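Local atomic coordinates of T-cell surface glycoprotein CD1A1 antigen (Gallus gallus, PDB entry 3JVG), a protein that probably presents lipid antigens to T cells as a CD1 molecule, pairing an MHC class I-like antigen-binding platform with an immunoglobulin-type membrane-proximal domain. Residues Gly31-Gly36 with Ala237-Gln242; Phe121-Gly126 with Val156-Thr161. All blocks are in the same frame, centred on the assembly; numbering follows the deposited sequence.

From the N terminus, the chain first runs through the eight-stranded sheet of the MHC-like platform, where Gly31-Gly36 turns into strand 33-38. It then makes helix 58-82 and strands 89-99, 105-113 and 116-122. Contact 2 closes a short loop here: Phe121-Gly126, at the end of strand 116-122, meets Val156-Thr161 of helix 148-172 only 30 residues on. The chain next passes into the immunoglobulin domain, and Ala237-Gln242 comes back to Gly31-Gly36, closing the long loop of contact 1 with contact 2 wholly inside it. Contact 2 thus fixes a helix to the platform sheet, whereas contact 1 joins platform to immunoglobulin domain. Their centres are about 28 Å apart.

Contact 1: Gly31-Gly36 with Ala237-Gln242; sequences GDVKMG and ADLTYQ
The carboxylate of Asp32 lies edge-on against the phenol end of Tyr241, its plane tilted only 9° from that of the ring. Tyr241 OH donates a short hydrogen bond to Asp32 OD2, at 2.5 Å. The hydroxyl reaches that oxygen on its anti side and somewhat out of the carboxylate plane, while Asp32 OD2 also comes within 3.3 Å of Tyr241 CE2. The two side chains reach for each other across the domain boundary: Asp32 CG sits between its backbone N and carbonyl carbon (chi1 56°), and the tyrosine stretches out to meet it. Tyr207 OH hydrogen-bonds the other carboxylate oxygen, OD1. Two tyrosines of the immunoglobulin domain therefore grip one aspartate of the platform, which probably favours its charged form and limits its rotation.

Leu239 places its two methyl groups beside this polar pair. Leu239 CD1 sits 3.7 Å from Asp32 O and 4.0 Å from Asp32 OD2, flanking the carboxylate with hydrocarbon. The other methyl, Leu239 CD2, faces Val33 CG2 at 4.4 Å, a loose apolar touch. The turn carrying Leu239 is braced from within, where Thr240 OG1 donates to the syn lone pair of Asp238 OD1 at 2.7 Å. Outside the two segments, Asp238 OD2 pairs with a basic side chain of the second protein chain.

This small junction joins two domains of the MHC class I-like fold. Asp32 occupies the turn between strands 21-30 and 33-38 of the platform sheet, and Tyr241 lies on strand 241-249 of the immunoglobulin sheet, where its backbone pairs with Phe206 of strand 197-206.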
# COMPACT_ATOMS: atom_id res chain seq x y z
N GLY A 31 -10.48 0.31 3.81
CA GLY A 31 -9.68 -0.93 3.79
C GLY A 31 -8.58 -0.77 2.74
O GLY A 31 -7.74 0.17 2.81
N ASP A 32 -8.56 -1.67 1.75
CA ASP A 32 -7.58 -1.51 0.67
C ASP A 32 -8.28 -1.01 -0.60
O ASP A 32 -7.71 -1.09 -1.66
CB ASP A 32 -6.81 -2.81 0.36
CG ASP A 32 -7.74 -3.97 0.02
OD1 ASP A 32 -8.97 -3.79 0.05
OD2 ASP A 32 -7.25 -5.10 -0.29
N VAL A 33 -9.53 -0.57 -0.49
CA VAL A 33 -10.23 -0.02 -1.65
C VAL A 33 -9.91 1.47 -1.75
O VAL A 33 -10.20 2.26 -0.79
CB VAL A 33 -11.73 -0.20 -1.54
CG1 VAL A 33 -12.43 0.52 -2.71
CG2 VAL A 33 -12.14 -1.71 -1.44
N LYS A 34 -9.29 1.88 -2.86
CA LYS A 34 -8.91 3.28 -3.04
C LYS A 34 -10.13 4.12 -3.39
O LYS A 34 -10.70 3.93 -4.46
CB LYS A 34 -7.81 3.41 -4.08
CG LYS A 34 -6.43 2.91 -3.54
CD LYS A 34 -5.38 2.84 -4.68
CE LYS A 34 -3.97 2.42 -4.16
NZ LYS A 34 -2.82 2.68 -5.13
N MET A 35 -10.53 5.04 -2.49
CA MET A 35 -11.74 5.83 -2.71
C MET A 35 -11.44 6.96 -3.67
O MET A 35 -12.24 7.25 -4.53
CB MET A 35 -12.30 6.38 -1.40
CG MET A 35 -12.80 5.28 -0.46
SD MET A 35 -13.56 6.07 0.96
CE MET A 35 -12.11 6.82 1.69
N GLY A 36 -10.29 7.59 -3.52
CA GLY A 36 -9.88 8.68 -4.38
C GLY A 36 -8.53 9.25 -3.98
O GLY A 36 -7.81 8.69 -3.13
N ALA A 237 -2.67 -5.41 -10.26
CA ALA A 237 -3.30 -4.18 -10.65
C ALA A 237 -4.81 -4.24 -10.65
O ALA A 237 -5.45 -3.20 -10.59
CB ALA A 237 -2.80 -3.72 -12.02
N ASP A 238 -5.39 -5.43 -10.68
CA ASP A 238 -6.86 -5.50 -10.65
C ASP A 238 -7.38 -5.68 -9.22
O ASP A 238 -8.40 -6.35 -9.02
CB ASP A 238 -7.36 -6.64 -11.59
CG ASP A 238 -6.93 -8.01 -11.12
OD1 ASP A 238 -6.11 -8.07 -10.16
OD2 ASP A 238 -7.42 -9.03 -11.65
N LEU A 239 -6.67 -5.14 -8.23
CA LEU A 239 -7.01 -5.37 -6.82
C LEU A 239 -7.26 -6.86 -6.42
O LEU A 239 -8.32 -7.24 -5.85
CB LEU A 239 -8.18 -4.46 -6.39
CG LEU A 239 -8.39 -4.36 -4.84
CD1 LEU A 239 -7.16 -3.85 -4.09
CD2 LEU A 239 -9.63 -3.53 -4.54
N THR A 240 -6.26 -7.69 -6.73
CA THR A 240 -6.17 -9.04 -6.22
C THR A 240 -4.73 -9.08 -5.80
O THR A 240 -4.02 -8.08 -6.01
CB THR A 240 -6.45 -10.10 -7.29
OG1 THR A 240 -5.54 -10.01 -8.39
CG2 THR A 240 -7.89 -9.98 -7.81
N TYR A 241 -4.30 -10.20 -5.24
CA TYR A 241 -3.01 -10.33 -4.62
C TYR A 241 -2.31 -11.62 -5.06
O TYR A 241 -2.96 -12.54 -5.62
CB TYR A 241 -3.18 -10.30 -3.11
CG TYR A 241 -3.68 -8.94 -2.59
CD1 TYR A 241 -2.77 -7.89 -2.40
CD2 TYR A 241 -5.03 -8.72 -2.32
CE1 TYR A 241 -3.17 -6.64 -1.91
CE2 TYR A 241 -5.49 -7.45 -1.84
CZ TYR A 241 -4.55 -6.40 -1.66
OH TYR A 241 -4.91 -5.14 -1.19
N GLN A 242 -0.99 -11.67 -4.78
CA GLN A 242 -0.16 -12.78 -5.15
C GLN A 242 0.74 -13.03 -4.02
O GLN A 242 1.15 -12.09 -3.33
CB GLN A 242 0.78 -12.44 -6.31
CG GLN A 242 0.14 -12.08 -7.59
CD GLN A 242 1.04 -12.43 -8.81
OE1 GLN A 242 1.92 -13.32 -8.77
NE2 GLN A 242 0.82 -11.71 -9.89

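Contact 2: Phe121-Gly126 with Val156-Thr161. With NAG (2-acetamido-2-deoxy-beta-D-glucopyranose), chain I.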
# COMPACT_ATOMS: atom_id res chain seq x y z
N PHE A 121 -1.93 12.50 17.83
CA PHE A 121 -3.06 13.02 18.53
C PHE A 121 -3.55 12.07 19.62
O PHE A 121 -3.63 10.85 19.42
CB PHE A 121 -4.18 13.33 17.57
CG PHE A 121 -5.26 14.26 18.16
CD1 PHE A 121 -5.02 15.63 18.33
CD2 PHE A 121 -6.50 13.76 18.54
CE1 PHE A 121 -6.02 16.50 18.89
CE2 PHE A 121 -7.50 14.60 19.09
CZ PHE A 121 -7.24 15.98 19.26
N ASN A 122 -3.88 12.65 20.76
CA ASN A 122 -4.44 11.91 21.85
C ASN A 122 -5.87 12.34 21.90
O ASN A 122 -6.14 13.48 22.29
CB ASN A 122 -3.73 12.35 23.12
CG ASN A 122 -4.12 11.52 24.33
OD1 ASN A 122 -5.31 11.20 24.58
ND2 ASN A 122 -3.10 11.19 25.14
N LEU A 123 -6.78 11.45 21.50
CA LEU A 123 -8.22 11.76 21.46
C LEU A 123 -8.84 12.16 22.83
O LEU A 123 -9.60 13.13 22.90
CB LEU A 123 -9.03 10.62 20.83
CG LEU A 123 -10.55 10.82 20.64
CD1 LEU A 123 -10.97 11.71 19.39
CD2 LEU A 123 -11.32 9.49 20.65
N ASP A 124 -8.57 11.42 23.88
CA ASP A 124 -9.26 11.70 25.17
C ASP A 124 -8.88 13.05 25.78
O ASP A 124 -9.72 13.80 26.25
CB ASP A 124 -9.06 10.55 26.18
CG ASP A 124 -9.86 9.28 25.82
OD1 ASP A 124 -9.67 8.24 26.51
OD2 ASP A 124 -10.67 9.30 24.86
N ALA A 125 -7.59 13.38 25.76
CA ALA A 125 -7.11 14.62 26.31
C ALA A 125 -7.26 15.73 25.29
O ALA A 125 -7.13 16.89 25.62
CB ALA A 125 -5.66 14.48 26.71
N GLY A 126 -7.54 15.39 24.04
CA GLY A 126 -7.59 16.40 23.02
C GLY A 126 -6.28 17.16 22.97
O GLY A 126 -6.27 18.39 22.96
N VAL A 156 -13.93 15.78 17.57
CA VAL A 156 -15.23 15.46 16.98
C VAL A 156 -15.07 14.88 15.58
O VAL A 156 -15.86 14.02 15.19
CB VAL A 156 -16.16 16.69 16.93
CG1 VAL A 156 -17.38 16.36 16.16
CG2 VAL A 156 -16.65 17.07 18.34
N LEU A 157 -14.12 15.41 14.81
CA LEU A 157 -13.90 14.91 13.46
C LEU A 157 -13.53 13.44 13.54
O LEU A 157 -14.08 12.62 12.79
CB LEU A 157 -12.79 15.71 12.74
CG LEU A 157 -13.34 16.87 11.82
CD1 LEU A 157 -14.85 16.99 11.65
CD2 LEU A 157 -12.77 18.25 12.02
N LEU A 158 -12.59 13.11 14.43
CA LEU A 158 -12.12 11.72 14.57
C LEU A 158 -13.21 10.82 15.15
O LEU A 158 -13.53 9.80 14.57
CB LEU A 158 -10.83 11.62 15.41
CG LEU A 158 -9.53 12.17 14.79
CD1 LEU A 158 -8.42 12.20 15.91
CD2 LEU A 158 -9.08 11.42 13.51
N ASN A 159 -13.83 11.21 16.26
CA ASN A 159 -14.69 10.29 17.01
C ASN A 159 -16.13 10.21 16.51
O ASN A 159 -16.80 9.21 16.75
CB ASN A 159 -14.64 10.55 18.52
CG ASN A 159 -14.97 9.29 19.35
OD1 ASN A 159 -14.44 8.21 19.08
ND2 ASN A 159 -15.84 9.42 20.37
N ASP A 160 -16.62 11.26 15.84
CA ASP A 160 -18.02 11.33 15.43
C ASP A 160 -18.14 11.33 13.90
O ASP A 160 -18.71 10.41 13.29
CB ASP A 160 -18.70 12.57 16.02
CG ASP A 160 -18.59 12.63 17.56
OD1 ASP A 160 -18.78 11.61 18.28
OD2 ASP A 160 -18.27 13.72 18.08
N THR A 161 -17.58 12.35 13.27
CA THR A 161 -17.79 12.48 11.86
C THR A 161 -17.06 11.40 11.02
O THR A 161 -17.65 10.86 10.09
CB THR A 161 -17.72 13.95 11.36
OG1 THR A 161 -16.84 14.12 10.25
CG2 THR A 161 -17.52 14.96 12.44
C1 NAG I . -16.30 8.35 21.25
C2 NAG I . -16.20 8.76 22.75
C3 NAG I . -16.84 7.73 23.71
C4 NAG I . -18.32 7.55 23.34
C5 NAG I . -18.52 7.24 21.82
C6 NAG I . -20.00 7.43 21.45
C7 NAG I . -14.49 10.44 23.19
C8 NAG I . -13.11 10.73 23.65
N2 NAG I . -14.85 9.14 23.17
O3 NAG I . -16.71 8.11 25.07
O4 NAG I . -18.96 6.60 24.20
O5 NAG I . -17.67 7.99 20.92
O6 NAG I . -20.32 6.96 20.16
O7 NAG I . -15.23 11.37 22.84
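Phe121 and Leu123 pack against Leu158 and Asn159 where a helix lies across the sheet floor of the MHC-like platform, the helix-on-sheet layering from which the antigen groove of this fold is built. Apolar packing carries most of it. Leu158 CD1 approaches the Phe121 ring obliquely, 3.6 Å from Phe121 CD2, while the ring also meets Trp128 edge-to-face. Leu158 gets there because its CG stands anti to the carbonyl carbon (chi1 -69°). Leu123 and Leu158 lie alongside each other pointing opposite ways, so that Leu123 CD1 rests 4.0 Å from Leu158 CB, and Thr107 of strand 105-113 touches both leucines.

Leu123 also lies roughly perpendicular to the Asn159 side chain. Leu123 CD1 is 3.9 Å from Asn159 CB, and the other methyl, Leu123 CD2, is 3.7 Å from Asn159 OD1, a van der Waals contact of a methyl with the amide oxygen.

The polar ties lie around this packing. Gln155 NE2, one residue before the helical segment, hydrogen-bonds Leu123 O and adds a link between turn and helix. Within the helix, Val156 O accepts from Asp160 N as in a regular helix and also from Thr161 N, the wider pi-type bond of the turn that carries Leu158 and Asn159.

A glycan adds a further contact: Asn159 bears an N-linked N-acetylglucosamine, whose acetyl methyl folds back toward the turn and comes close to the Asp124 carboxylate. The sugar is held by the bond from Asn159 ND2 to its C1 (1.5 Å), and its methyl C8 rests 3.7 Å from Leu123 CD2.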